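Local coordinates for protein type III effector HopU1 (PDB 3U0J) that probably transfers ADP-ribose from NAD+ to arginine residues of target proteins, as a type III effector of a plant-pathogenic bacterium, at residues A[54-60]-A[102-107]; A[95-101]-A[230-235]; A[131-137]-A[245-249]; A[86-91]-A[156-160]. One frame throughout, in Å; residues are numbered along the deposited sequence.

Contact 1: residues A[54-60]-A[102-107]; sequences LHVDAQC and DYSSHL
H55 and S104 form the hydrogen-bonded pair of a short antiparallel ladder. V56 and Y103 form the non-hydrogen-bonded pair next to it. H55 N donates to S104 O at 3.0 Å, and S104 N returns one to H55 O at 3.2 Å. D57 N then reaches D102 O at 2.8 Å.

On the H55 side, the histidine and L107 side chains cross at about a right angle. L107 CD1 lies over one face of the imidazole, 3.7 Å from the H55 ring centroid and set toward the rim. This is a CH-pi contact. CG of H55 stands anti to its carbonyl carbon (chi1 -63°), and the ring turns its edge to the S104 and S105 carbonyls.

On the opposite face, the V56 and Y103 side chains lie alongside, both directed out from the sheet. V56 CG1 is anti to the backbone N (chi1 -158°) and comes within 3.7 Å of Y103 CE1. L54 crosses Y103 at about a right angle, with L54 CD1 4.0 Å from Y103 CB.

Past the ladder, C60 SG rests 3.6 Å from D102 CG. D57 OD1 accepts from Q59 N, an Asx turn at the head of the type I turn D57 to C60. S104 OG accepts from H106 N, an ST turn, and is also hydrogen-bonded to T114 O. Y103 OH is hydrogen-bonded to L63 O.

Strand 103-108 is the middle of a three-stranded antiparallel sheet, with 55-56 and 111-112 at its edges. I112 touches H55 and S104. Helix 89-99 packs on the other side, with M97 on L54 and Y103.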
loop_
_atom_site.group_PDB
_atom_site.type_symbol
_atom_site.label_atom_id
_atom_site.label_comp_id
_atom_site.label_asym_id
_atom_site.label_seq_id
_atom_site.Cartn_x
_atom_site.Cartn_y
_atom_site.Cartn_z
ATOM N N LEU A 54 -2.955 -9.148 16.421
ATOM C CA LEU A 54 -1.700 -9.248 15.681
ATOM C C LEU A 54 -0.511 -9.441 16.620
ATOM O O LEU A 54 -0.494 -8.955 17.740
ATOM C CB LEU A 54 -1.458 -8.004 14.821
ATOM C CG LEU A 54 -2.461 -7.639 13.728
ATOM C CD1 LEU A 54 -2.091 -6.298 13.054
ATOM C CD2 LEU A 54 -2.515 -8.738 12.730
ATOM N N HIS A 55 0.500 -10.141 16.149
ATOM C CA HIS A 55 1.720 -10.256 16.902
ATOM C C HIS A 55 2.654 -9.140 16.506
ATOM O O HIS A 55 2.786 -8.811 15.327
ATOM C CB HIS A 55 2.354 -11.617 16.640
ATOM C CG HIS A 55 1.504 -12.752 17.102
ATOM N ND1 HIS A 55 0.727 -13.495 16.243
ATOM C CD2 HIS A 55 1.259 -13.231 18.343
ATOM C CE1 HIS A 55 0.058 -14.407 16.929
ATOM N NE2 HIS A 55 0.362 -14.263 18.207
ATOM N N VAL A 56 3.302 -8.549 17.497
ATOM C CA VAL A 56 4.310 -7.540 17.220
ATOM C C VAL A 56 5.702 -8.119 17.419
ATOM O O VAL A 56 5.948 -8.875 18.374
ATOM C CB VAL A 56 4.157 -6.319 18.123
ATOM C CG1 VAL A 56 4.818 -5.140 17.475
ATOM C CG2 VAL A 56 2.682 -6.036 18.382
ATOM N N ASP A 57 6.609 -7.758 16.515
ATOM C CA ASP A 57 7.970 -8.275 16.536
ATOM C C ASP A 57 8.672 -7.801 17.784
ATOM O O ASP A 57 8.939 -6.606 17.934
ATOM C CB ASP A 57 8.733 -7.795 15.309
ATOM C CG ASP A 57 10.221 -8.046 15.407
ATOM O OD1 ASP A 57 10.644 -8.863 16.247
ATOM O OD2 ASP A 57 10.975 -7.429 14.631
ATOM N N ALA A 58 8.979 -8.741 18.674
ATOM C CA ALA A 58 9.602 -8.392 19.950
ATOM C C ALA A 58 11.054 -7.907 19.792
ATOM O O ALA A 58 11.576 -7.176 20.645
ATOM C CB ALA A 58 9.514 -9.565 20.932
ATOM N N GLN A 59 11.699 -8.306 18.699
ATOM C CA GLN A 59 13.095 -7.935 18.467
ATOM C C GLN A 59 13.220 -6.483 18.032
ATOM O O GLN A 59 14.291 -6.031 17.633
ATOM C CB GLN A 59 13.756 -8.870 17.438
ATOM C CG GLN A 59 13.697 -10.351 17.816
ATOM C CD GLN A 59 13.913 -10.590 19.317
ATOM O OE1 GLN A 59 14.746 -9.928 19.959
ATOM N NE2 GLN A 59 13.159 -11.538 19.880
ATOM N N CYS A 60 12.118 -5.749 18.104
ATOM C CA CYS A 60 12.147 -4.339 17.755
ATOM C C CYS A 60 11.394 -3.542 18.825
ATOM O O CYS A 60 10.843 -4.122 19.761
ATOM C CB CYS A 60 11.548 -4.120 16.358
ATOM S SG CYS A 60 9.715 -3.947 16.280
ATOM N N ASP A 102 6.620 -5.199 11.182
ATOM C CA ASP A 102 6.616 -5.782 12.524
ATOM C C ASP A 102 5.403 -6.564 12.932
ATOM O O ASP A 102 5.389 -7.080 14.040
ATOM C CB ASP A 102 6.703 -4.707 13.588
ATOM C CG ASP A 102 7.691 -3.648 13.264
ATOM O OD1 ASP A 102 8.743 -3.993 12.669
ATOM O OD2 ASP A 102 7.411 -2.474 13.619
ATOM N N TYR A 103 4.361 -6.610 12.109
ATOM C CA TYR A 103 3.139 -7.319 12.515
ATOM C C TYR A 103 2.898 -8.526 11.628
ATOM O O TYR A 103 3.173 -8.490 10.426
ATOM C CB TYR A 103 1.911 -6.392 12.493
ATOM C CG TYR A 103 2.186 -5.079 13.151
ATOM C CD1 TYR A 103 2.063 -4.942 14.511
ATOM C CD2 TYR A 103 2.622 -3.991 12.422
ATOM C CE1 TYR A 103 2.337 -3.764 15.128
ATOM C CE2 TYR A 103 2.900 -2.801 13.034
ATOM C CZ TYR A 103 2.752 -2.692 14.395
ATOM O OH TYR A 103 3.025 -1.512 15.047
ATOM N N SER A 104 2.393 -9.597 12.233
ATOM C CA SER A 104 1.938 -10.752 11.486
ATOM C C SER A 104 0.723 -11.347 12.188
ATOM O O SER A 104 0.595 -11.274 13.419
ATOM C CB SER A 104 3.062 -11.789 11.335
ATOM O OG SER A 104 2.558 -13.008 10.816
ATOM N N SER A 105 -0.181 -11.918 11.402
ATOM C CA SER A 105 -1.304 -12.668 11.946
ATOM C C SER A 105 -0.791 -13.864 12.726
ATOM O O SER A 105 -1.450 -14.322 13.648
ATOM C CB SER A 105 -2.169 -13.187 10.813
ATOM O OG SER A 105 -1.389 -13.977 9.931
ATOM N N HIS A 106 0.390 -14.372 12.354
ATOM C CA HIS A 106 0.883 -15.619 12.928
ATOM C C HIS A 106 2.221 -15.515 13.604
ATOM O O HIS A 106 2.933 -14.524 13.452
ATOM C CB HIS A 106 0.970 -16.699 11.872
ATOM C CG HIS A 106 -0.356 -17.227 11.463
ATOM N ND1 HIS A 106 -1.298 -16.449 10.827
ATOM C CD2 HIS A 106 -0.909 -18.455 11.606
ATOM C CE1 HIS A 106 -2.369 -17.180 10.572
ATOM N NE2 HIS A 106 -2.158 -18.403 11.035
ATOM N N LEU A 107 2.539 -16.567 14.356
ATOM C CA LEU A 107 3.794 -16.689 15.070
ATOM C C LEU A 107 4.487 -17.906 14.461
ATOM O O LEU A 107 3.825 -18.898 14.118
ATOM C CB LEU A 107 3.490 -16.912 16.545
ATOM C CG LEU A 107 4.103 -16.049 17.658
ATOM C CD1 LEU A 107 4.308 -14.601 17.259
ATOM C CD2 LEU A 107 3.222 -16.120 18.890
#

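Contact 2: residues A[95-101]-A[230-235]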
loop_
_atom_site.group_PDB
_atom_site.type_symbol
_atom_site.label_atom_id
_atom_site.label_comp_id
_atom_site.label_asym_id
_atom_site.label_seq_id
_atom_site.Cartn_x
_atom_site.Cartn_y
_atom_site.Cartn_z
ATOM N N ILE A 95 -3.031 2.276 8.155
ATOM C CA ILE A 95 -1.953 2.661 7.250
ATOM C C ILE A 95 -0.603 2.309 7.873
ATOM O O ILE A 95 0.237 1.665 7.246
ATOM C CB ILE A 95 -1.949 4.145 6.963
ATOM C CG1 ILE A 95 -3.139 4.539 6.104
ATOM C CG2 ILE A 95 -0.656 4.532 6.286
ATOM C CD1 ILE A 95 -3.323 6.033 6.065
ATOM N N TYR A 96 -0.400 2.742 9.111
ATOM C CA TYR A 96 0.843 2.458 9.820
ATOM C C TYR A 96 1.175 0.969 9.762
ATOM O O TYR A 96 2.254 0.589 9.313
ATOM C CB TYR A 96 0.752 2.921 11.276
ATOM C CG TYR A 96 2.045 2.791 12.057
ATOM C CD1 TYR A 96 2.411 1.585 12.637
ATOM C CD2 TYR A 96 2.885 3.883 12.238
ATOM C CE1 TYR A 96 3.593 1.463 13.368
ATOM C CE2 TYR A 96 4.059 3.780 12.964
ATOM C CZ TYR A 96 4.417 2.573 13.528
ATOM O OH TYR A 96 5.601 2.462 14.246
ATOM N N MET A 97 0.237 0.132 10.204
ATOM C CA MET A 97 0.475 -1.303 10.313
ATOM C C MET A 97 0.757 -1.917 8.953
ATOM O O MET A 97 1.531 -2.867 8.849
ATOM C CB MET A 97 -0.700 -2.011 10.975
ATOM C CG MET A 97 -0.792 -1.751 12.461
ATOM S SD MET A 97 -2.251 -2.489 13.205
ATOM C CE MET A 97 -1.490 -2.983 14.729
ATOM N N HIS A 98 0.160 -1.362 7.908
ATOM C CA HIS A 98 0.413 -1.865 6.558
ATOM C C HIS A 98 1.803 -1.483 6.013
ATOM O O HIS A 98 2.353 -2.199 5.170
ATOM C CB HIS A 98 -0.677 -1.386 5.609
ATOM C CG HIS A 98 -0.785 -2.188 4.353
ATOM N ND1 HIS A 98 -1.506 -3.359 4.280
ATOM C CD2 HIS A 98 -0.282 -1.977 3.111
ATOM C CE1 HIS A 98 -1.436 -3.842 3.049
ATOM N NE2 HIS A 98 -0.707 -3.018 2.319
ATOM N N THR A 99 2.367 -0.367 6.482
ATOM C CA THR A 99 3.660 0.102 5.984
ATOM C C THR A 99 4.810 -0.454 6.812
ATOM O O THR A 99 5.987 -0.185 6.533
ATOM C CB THR A 99 3.768 1.638 6.020
ATOM O OG1 THR A 99 3.692 2.109 7.378
ATOM C CG2 THR A 99 2.686 2.273 5.188
ATOM N N ALA A 100 4.463 -1.224 7.839
ATOM C CA ALA A 100 5.447 -1.719 8.787
ATOM C C ALA A 100 5.854 -3.142 8.475
ATOM O O ALA A 100 5.228 -3.829 7.679
ATOM C CB ALA A 100 4.908 -1.637 10.212
ATOM N N GLN A 101 6.898 -3.592 9.150
ATOM C CA GLN A 101 7.446 -4.905 8.899
ATOM C C GLN A 101 7.309 -5.736 10.165
ATOM O O GLN A 101 7.819 -6.850 10.209
ATOM C CB GLN A 101 8.924 -4.761 8.550
ATOM C CG GLN A 101 9.371 -5.457 7.289
ATOM C CD GLN A 101 8.847 -4.801 6.001
ATOM O OE1 GLN A 101 8.696 -3.571 5.911
ATOM N NE2 GLN A 101 8.587 -5.635 4.987
ATOM N N ILE A 230 0.186 9.090 2.333
ATOM C CA ILE A 230 0.057 8.514 3.657
ATOM C C ILE A 230 1.326 8.738 4.487
ATOM O O ILE A 230 1.509 8.143 5.557
ATOM C CB ILE A 230 -0.130 7.004 3.533
ATOM C CG1 ILE A 230 1.096 6.396 2.829
ATOM C CG2 ILE A 230 -1.441 6.678 2.802
ATOM C CD1 ILE A 230 1.219 4.928 2.975
ATOM N N SER A 231 2.221 9.577 3.987
ATOM C CA SER A 231 3.470 9.803 4.693
ATOM C C SER A 231 3.242 10.200 6.155
ATOM O O SER A 231 4.071 9.921 7.005
ATOM C CB SER A 231 4.310 10.849 3.976
ATOM O OG SER A 231 3.592 12.057 3.862
ATOM N N GLY A 232 2.113 10.830 6.450
ATOM C CA GLY A 232 1.820 11.217 7.823
ATOM C C GLY A 232 1.585 10.055 8.778
ATOM O O GLY A 232 1.932 10.130 9.949
ATOM N N SER A 233 1.000 8.982 8.261
ATOM C CA SER A 233 0.671 7.797 9.036
ATOM C C SER A 233 1.678 6.684 8.882
ATOM O O SER A 233 1.632 5.707 9.616
ATOM C CB SER A 233 -0.651 7.243 8.544
ATOM O OG SER A 233 -1.713 8.006 9.055
ATOM N N SER A 234 2.549 6.809 7.887
ATOM C CA SER A 234 3.513 5.766 7.572
ATOM C C SER A 234 4.536 5.561 8.688
ATOM O O SER A 234 4.898 6.504 9.393
ATOM C CB SER A 234 4.224 6.094 6.270
ATOM O OG SER A 234 5.096 5.027 5.923
ATOM N N GLN A 235 4.982 4.324 8.861
ATOM C CA GLN A 235 5.995 4.025 9.862
ATOM C C GLN A 235 7.291 4.710 9.469
ATOM O O GLN A 235 8.129 5.059 10.320
ATOM C CB GLN A 235 6.238 2.521 9.975
ATOM C CG GLN A 235 7.300 2.197 11.000
ATOM C CD GLN A 235 7.519 0.715 11.193
ATOM O OE1 GLN A 235 7.285 0.185 12.286
ATOM N NE2 GLN A 235 7.986 0.033 10.141
#
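T99 and Q235 join helix 89-99 to the loop between strands 227-229 and 241-243. That loop probably corresponds to part of the ADP-ribosylating turn-turn (ARTT) loop of related ADP-ribosyltransferase toxins.

Q235 N donates to T99 OG1 at 3.0 Å in an almost linear bond (172°). The same hydroxyl donates back to Y96 O at 2.8 Å. T99 chi1 (63°) sets OG1 between its own backbone N and carbonyl carbon, where it can serve both partners. Y96 O also accepts from T99 N, and both donors approach from one face of the carbonyl plane.

The Y96 ring carries the second part of the contact. Q235 CB sits over one face, 4.1 Å from the Y96 ring centroid, as a CH-pi contact. S233 O lies at the ring edge, 3.4 Å from Y96 CD2. The outer part of Q235 runs on to A100.

The third part is apolar. I95 CG2 lies 3.5 Å from S233 CB and also meets CB of I230. T99 and I230 meet tip to tip, with T99 CG2 3.8 Å from I230 CD1. The loop is turned tightly here, since I230 O accepts from both S233 N and S234 N. S234 OG is hydrogen-bonded to E241 OE1.

Helix 145-162 closes one side, with L151 and L158 on I95 and L155 on I230. Strand 241-243 borders I230 through E241 and M243. L63 and F72 touch Y96.

Contact 3: residues A[131-137]-A[245-249]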
loop_
_atom_site.group_PDB
_atom_site.type_symbol
_atom_site.label_atom_id
_atom_site.label_comp_id
_atom_site.label_asym_id
_atom_site.label_seq_id
_atom_site.Cartn_x
_atom_site.Cartn_y
_atom_site.Cartn_z
ATOM N N SER A 131 -14.946 -9.170 -7.603
ATOM C CA SER A 131 -14.362 -8.364 -8.666
ATOM C C SER A 131 -13.019 -7.811 -8.182
ATOM O O SER A 131 -12.164 -7.401 -8.980
ATOM C CB SER A 131 -15.309 -7.219 -9.061
ATOM O OG SER A 131 -15.806 -6.523 -7.926
ATOM N N GLY A 132 -12.835 -7.832 -6.864
ATOM C CA GLY A 132 -11.657 -7.259 -6.243
ATOM C C GLY A 132 -11.822 -5.765 -6.047
ATOM O O GLY A 132 -10.961 -5.103 -5.472
ATOM N N ARG A 133 -12.946 -5.236 -6.526
ATOM C CA ARG A 133 -13.239 -3.804 -6.427
ATOM C C ARG A 133 -13.998 -3.405 -5.146
ATOM O O ARG A 133 -14.460 -4.275 -4.395
ATOM C CB ARG A 133 -13.969 -3.328 -7.684
ATOM C CG ARG A 133 -13.110 -3.421 -8.931
ATOM C CD ARG A 133 -13.694 -2.603 -10.059
ATOM N NE ARG A 133 -12.708 -2.276 -11.088
ATOM C CZ ARG A 133 -12.234 -3.146 -11.979
ATOM N NH1 ARG A 133 -12.643 -4.412 -11.957
ATOM N NH2 ARG A 133 -11.346 -2.753 -12.889
ATOM N N GLU A 134 -14.097 -2.094 -4.899
ATOM C CA GLU A 134 -14.694 -1.565 -3.662
ATOM C C GLU A 134 -16.206 -1.727 -3.634
ATOM O O GLU A 134 -16.835 -1.503 -2.599
ATOM C CB GLU A 134 -14.354 -0.086 -3.446
ATOM C CG GLU A 134 -12.929 0.217 -2.999
ATOM C CD GLU A 134 -12.708 1.709 -2.791
ATOM O OE1 GLU A 134 -13.666 2.380 -2.339
ATOM O OE2 GLU A 134 -11.591 2.212 -3.082
ATOM N N ALA A 135 -16.796 -2.090 -4.770
ATOM C CA ALA A 135 -18.216 -2.418 -4.798
ATOM C C ALA A 135 -18.480 -3.705 -4.005
ATOM O O ALA A 135 -19.595 -3.947 -3.536
ATOM C CB ALA A 135 -18.703 -2.555 -6.227
ATOM N N GLU A 136 -17.439 -4.520 -3.842
ATOM C CA GLU A 136 -17.577 -5.829 -3.202
ATOM C C GLU A 136 -16.630 -6.073 -2.009
ATOM O O GLU A 136 -16.271 -7.220 -1.758
ATOM C CB GLU A 136 -17.409 -6.958 -4.247
ATOM C CG GLU A 136 -18.637 -7.194 -5.143
ATOM C CD GLU A 136 -18.426 -8.248 -6.243
ATOM O OE1 GLU A 136 -18.134 -9.429 -5.923
ATOM O OE2 GLU A 136 -18.589 -7.895 -7.437
ATOM N N ILE A 137 -16.243 -5.027 -1.271
ATOM C CA ILE A 137 -15.290 -5.190 -0.154
ATOM C C ILE A 137 -15.850 -5.973 1.036
ATOM O O ILE A 137 -15.089 -6.414 1.916
ATOM C CB ILE A 137 -14.739 -3.851 0.410
ATOM C CG1 ILE A 137 -15.087 -2.670 -0.477
ATOM C CG2 ILE A 137 -13.213 -3.922 0.634
ATOM C CD1 ILE A 137 -14.151 -1.491 -0.229
ATOM N N PRO A 245 -5.523 2.803 -4.089
ATOM C CA PRO A 245 -6.601 1.885 -3.695
ATOM C C PRO A 245 -6.502 0.553 -4.440
ATOM O O PRO A 245 -5.918 0.529 -5.517
ATOM C CB PRO A 245 -7.870 2.613 -4.157
ATOM C CG PRO A 245 -7.467 4.036 -4.370
ATOM C CD PRO A 245 -6.038 3.993 -4.789
ATOM N N MET A 246 -7.077 -0.517 -3.888
ATOM C CA MET A 246 -7.181 -1.808 -4.580
ATOM C C MET A 246 -7.562 -1.640 -6.061
ATOM O O MET A 246 -8.285 -0.708 -6.422
ATOM C CB MET A 246 -8.236 -2.696 -3.906
ATOM C CG MET A 246 -7.934 -3.142 -2.492
ATOM S SD MET A 246 -9.383 -3.947 -1.774
ATOM C CE MET A 246 -10.711 -3.143 -2.648
ATOM N N MET A 247 -7.089 -2.553 -6.911
ATOM C CA MET A 247 -7.484 -2.582 -8.323
ATOM C C MET A 247 -7.150 -1.317 -9.105
ATOM O O MET A 247 -7.950 -0.857 -9.929
ATOM C CB MET A 247 -8.972 -2.903 -8.483
ATOM C CG MET A 247 -9.262 -4.399 -8.462
ATOM S SD MET A 247 -8.367 -5.338 -9.715
ATOM C CE MET A 247 -8.251 -6.908 -8.895
ATOM N N SER A 248 -5.969 -0.763 -8.853
ATOM C CA SER A 248 -5.476 0.340 -9.657
ATOM C C SER A 248 -5.050 -0.165 -11.028
ATOM O O SER A 248 -4.508 -1.269 -11.168
ATOM C CB SER A 248 -4.304 1.016 -8.971
ATOM O OG SER A 248 -3.213 0.129 -8.934
ATOM N N GLU A 249 -5.287 0.659 -12.037
ATOM C CA GLU A 249 -5.166 0.239 -13.422
ATOM C C GLU A 249 -4.283 1.217 -14.189
ATOM O O GLU A 249 -4.460 2.435 -14.056
ATOM C CB GLU A 249 -6.572 0.224 -14.021
ATOM C CG GLU A 249 -6.833 -0.893 -14.995
ATOM C CD GLU A 249 -8.274 -1.386 -14.967
ATOM O OE1 GLU A 249 -8.962 -1.249 -13.920
ATOM O OE2 GLU A 249 -8.702 -1.933 -16.007
HETATM O O HOH W 1 -8.935 0.295 -1.980
HETATM O O HOH W 2 -10.633 0.848 -5.354
#
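M246 and M247 pack against G132, and R133 pairs with E249. The contact sets the loop between helices 116-126 and 145-162 against the start of strand 248-257, part of the mixed five-stranded sheet in this ADP-ribosyltransferase domain.

The two methionines flank one carbonyl. M246 CE is 3.4 Å from G132 O, and M247 CG is 3.5 Å from the same oxygen. M246 bends at its last torsion (chi3 -28°), which brings its methyl near I137 CG2 and within 4.0 Å of E134 CG. R133 crosses M247 at about a right angle, with their CG atoms in contact.

Beyond M247, the extended R133 chain reaches the strand. R133 NH2 makes a salt bridge to E249 OE1 at 3.0 Å. The carboxylate oxygen lies at the edge of the guanidinium, and the two planes are 50° apart. The other oxygen, E249 OE2, is in a salt bridge with R191, so the carboxylate is shared between two arginines.

Two waters link E134 to the M246 backbone. Water 2 donates to both E134 OE2 at 2.8 Å and M246 O at 3.0 Å. Water 1 accepts from M246 N and donates weakly to E134 OE2.

The outer shell fixes the glutamate. E134 OE1 is hydrogen-bonded to H37 N and N156 ND2. I148 of helix 145-162 touches both I137 and M246. P195 and V193 lie against M247. Within the loop, E136 N closes a turn onto R133 O at 3.0 Å.

Contact 4: residues A[86-91]-A[156-160]; sequences DVYPEE and NRLMD
E91 OE2 is gripped by R157 NE, S153 OG and S39 OG. The arginine bond is 3.0 Å from R157 NE to E91 OE2, nearly straight (174°), and part of a salt bridge. The nitrogen meets the oxygen on its syn side, 26° out of the carboxylate plane. The oxygen itself lies in the plane of the guanidinium. The bridge ties the first turn of helix 89-99 to helix 145-162.

The other oxygen of E91 serves its own helix. E91 OE1 accepts from Y88 N at 2.8 Å. Y88 is at the N-cap position, so E91 holds the backbone N at the start of its own helix. With both oxygens engaged, the carboxylate is fixed in its rotation.

R157 bends at chi2 (66°) and again at chi3, and the bends turn its guanidinium back to E91 and Y88. R157 NH2 lies at the Y88 ring edge, 3.4 Å from Y88 CE2, with the two planes well tilted from each other. R157 NH2 is also hydrogen-bonded to S39 OG. The Y88 ring has a cation-pi partner in R44 of helix 41-52.

The aliphatic part of R157 packs on the chain before the helix. V87 and the R157 chain run antiparallel alongside each other, with V87 CG2 3.8 Å from R157 CB. The same V87 methyl reaches L158 CD2 at 4.3 Å. V87 O is hydrogen-bonded to R78 NH2. Next to it, D86 O comes within 3.3 Å of R157 CG.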
loop_
_atom_site.group_PDB
_atom_site.type_symbol
_atom_site.label_atom_id
_atom_site.label_comp_id
_atom_site.label_asym_id
_atom_site.label_seq_id
_atom_site.Cartn_x
_atom_site.Cartn_y
_atom_site.Cartn_z
ATOM N N ASP A 86 -10.429 14.755 9.598
ATOM C CA ASP A 86 -11.559 13.834 9.596
ATOM C C ASP A 86 -11.166 12.417 9.233
ATOM O O ASP A 86 -11.904 11.727 8.537
ATOM C CB ASP A 86 -12.626 14.326 8.639
ATOM C CG ASP A 86 -13.093 15.700 8.987
ATOM O OD1 ASP A 86 -12.840 16.626 8.188
ATOM O OD2 ASP A 86 -13.664 15.866 10.087
ATOM N N VAL A 87 -9.995 11.997 9.696
ATOM C CA VAL A 87 -9.546 10.632 9.526
ATOM C C VAL A 87 -9.430 9.999 10.908
ATOM O O VAL A 87 -8.830 10.580 11.808
ATOM C CB VAL A 87 -8.174 10.587 8.843
ATOM C CG1 VAL A 87 -7.744 9.145 8.639
ATOM C CG2 VAL A 87 -8.228 11.327 7.526
ATOM N N TYR A 88 -9.986 8.809 11.078
ATOM C CA TYR A 88 -9.985 8.161 12.376
ATOM C C TYR A 88 -8.643 7.537 12.756
ATOM O O TYR A 88 -7.817 7.246 11.894
ATOM C CB TYR A 88 -11.098 7.129 12.423
ATOM C CG TYR A 88 -12.471 7.748 12.402
ATOM C CD1 TYR A 88 -13.125 8.070 13.582
ATOM C CD2 TYR A 88 -13.116 8.011 11.202
ATOM C CE1 TYR A 88 -14.383 8.637 13.570
ATOM C CE2 TYR A 88 -14.382 8.570 11.174
ATOM C CZ TYR A 88 -15.009 8.885 12.362
ATOM O OH TYR A 88 -16.264 9.447 12.340
ATOM N N PRO A 89 -8.401 7.365 14.066
ATOM C CA PRO A 89 -7.185 6.709 14.554
ATOM C C PRO A 89 -7.079 5.272 14.048
ATOM O O PRO A 89 -5.987 4.778 13.757
ATOM C CB PRO A 89 -7.369 6.722 16.063
ATOM C CG PRO A 89 -8.221 7.901 16.320
ATOM C CD PRO A 89 -9.169 7.983 15.159
ATOM N N GLU A 90 -8.214 4.601 13.939
ATOM C CA GLU A 90 -8.216 3.248 13.409
ATOM C C GLU A 90 -7.671 3.260 11.974
ATOM O O GLU A 90 -7.002 2.321 11.551
ATOM C CB GLU A 90 -9.623 2.621 13.493
ATOM C CG GLU A 90 -10.128 2.384 14.926
ATOM C CD GLU A 90 -10.782 3.620 15.599
ATOM O OE1 GLU A 90 -10.663 4.757 15.085
ATOM O OE2 GLU A 90 -11.427 3.445 16.657
ATOM N N GLU A 91 -7.925 4.337 11.240
ATOM C CA GLU A 91 -7.459 4.424 9.863
ATOM C C GLU A 91 -5.972 4.734 9.807
ATOM O O GLU A 91 -5.212 4.111 9.055
ATOM C CB GLU A 91 -8.279 5.444 9.076
ATOM C CG GLU A 91 -9.605 4.883 8.621
ATOM C CD GLU A 91 -10.721 5.907 8.550
ATOM O OE1 GLU A 91 -10.529 7.049 9.029
ATOM O OE2 GLU A 91 -11.795 5.571 8.000
ATOM N N ASN A 156 -9.437 6.586 1.176
ATOM C CA ASN A 156 -10.540 7.376 0.650
ATOM C C ASN A 156 -10.674 8.727 1.373
ATOM O O ASN A 156 -10.733 9.771 0.712
ATOM C CB ASN A 156 -11.864 6.588 0.639
ATOM C CG ASN A 156 -12.005 5.668 -0.587
ATOM O OD1 ASN A 156 -11.420 5.920 -1.628
ATOM N ND2 ASN A 156 -12.805 4.611 -0.460
ATOM N N ARG A 157 -10.719 8.698 2.714
ATOM C CA ARG A 157 -10.723 9.897 3.552
ATOM C C ARG A 157 -9.604 10.850 3.121
ATOM O O ARG A 157 -9.817 12.045 2.991
ATOM C CB ARG A 157 -10.460 9.527 5.011
ATOM C CG ARG A 157 -11.624 9.562 5.999
ATOM C CD ARG A 157 -12.593 8.528 5.643
ATOM N NE ARG A 157 -13.267 7.816 6.736
ATOM C CZ ARG A 157 -14.516 8.066 7.134
ATOM N NH1 ARG A 157 -15.191 9.090 6.630
ATOM N NH2 ARG A 157 -15.084 7.305 8.052
ATOM N N LEU A 158 -8.401 10.326 2.922
ATOM C CA LEU A 158 -7.257 11.176 2.579
ATOM C C LEU A 158 -7.302 11.701 1.151
ATOM O O LEU A 158 -7.013 12.871 0.908
ATOM C CB LEU A 158 -5.927 10.446 2.792
ATOM C CG LEU A 158 -5.391 10.191 4.202
ATOM C CD1 LEU A 158 -4.291 9.120 4.170
ATOM C CD2 LEU A 158 -4.906 11.474 4.878
ATOM N N MET A 159 -7.616 10.842 0.190
ATOM C CA MET A 159 -7.745 11.325 -1.175
ATOM C C MET A 159 -8.864 12.388 -1.232
ATOM O O MET A 159 -8.807 13.307 -2.025
ATOM C CB MET A 159 -7.953 10.169 -2.165
ATOM C CG MET A 159 -6.666 9.423 -2.531
ATOM S SD MET A 159 -6.864 8.139 -3.781
ATOM C CE MET A 159 -8.079 7.167 -2.933
ATOM N N ASP A 160 -9.861 12.293 -0.362
ATOM C CA ASP A 160 -10.957 13.262 -0.398
ATOM C C ASP A 160 -10.498 14.666 -0.098
ATOM O O ASP A 160 -11.028 15.629 -0.659
ATOM C CB ASP A 160 -12.079 12.897 0.561
ATOM C CG ASP A 160 -12.986 11.834 -0.001
ATOM O OD1 ASP A 160 -12.864 11.559 -1.216
ATOM O OD2 ASP A 160 -13.805 11.279 0.773
#

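Helix 89-99 connects most of this set. Contact 4 uses its first turn and contact 2 its later part, and the chain then runs directly into strand 103-108 of contact 1. Contacts 2 and 4 have centres 13 Å apart and touch where I95 CD1 meets L158 CD1 at 3.8 Å. Contacts 1 and 2 touch through Y103 OH and Y96 CE1, 3.5 Å apart. Contact 3 meets contact 4 at helix 145-162, where E134 OE1 and N156 ND2 are 3.0 Å apart. Contacts 1 and 3 stay about 17 Å apart at their nearest atoms. Segment 230-235 of contact 2 probably belongs to the ARTT loop, which in related toxins lies beside the active site.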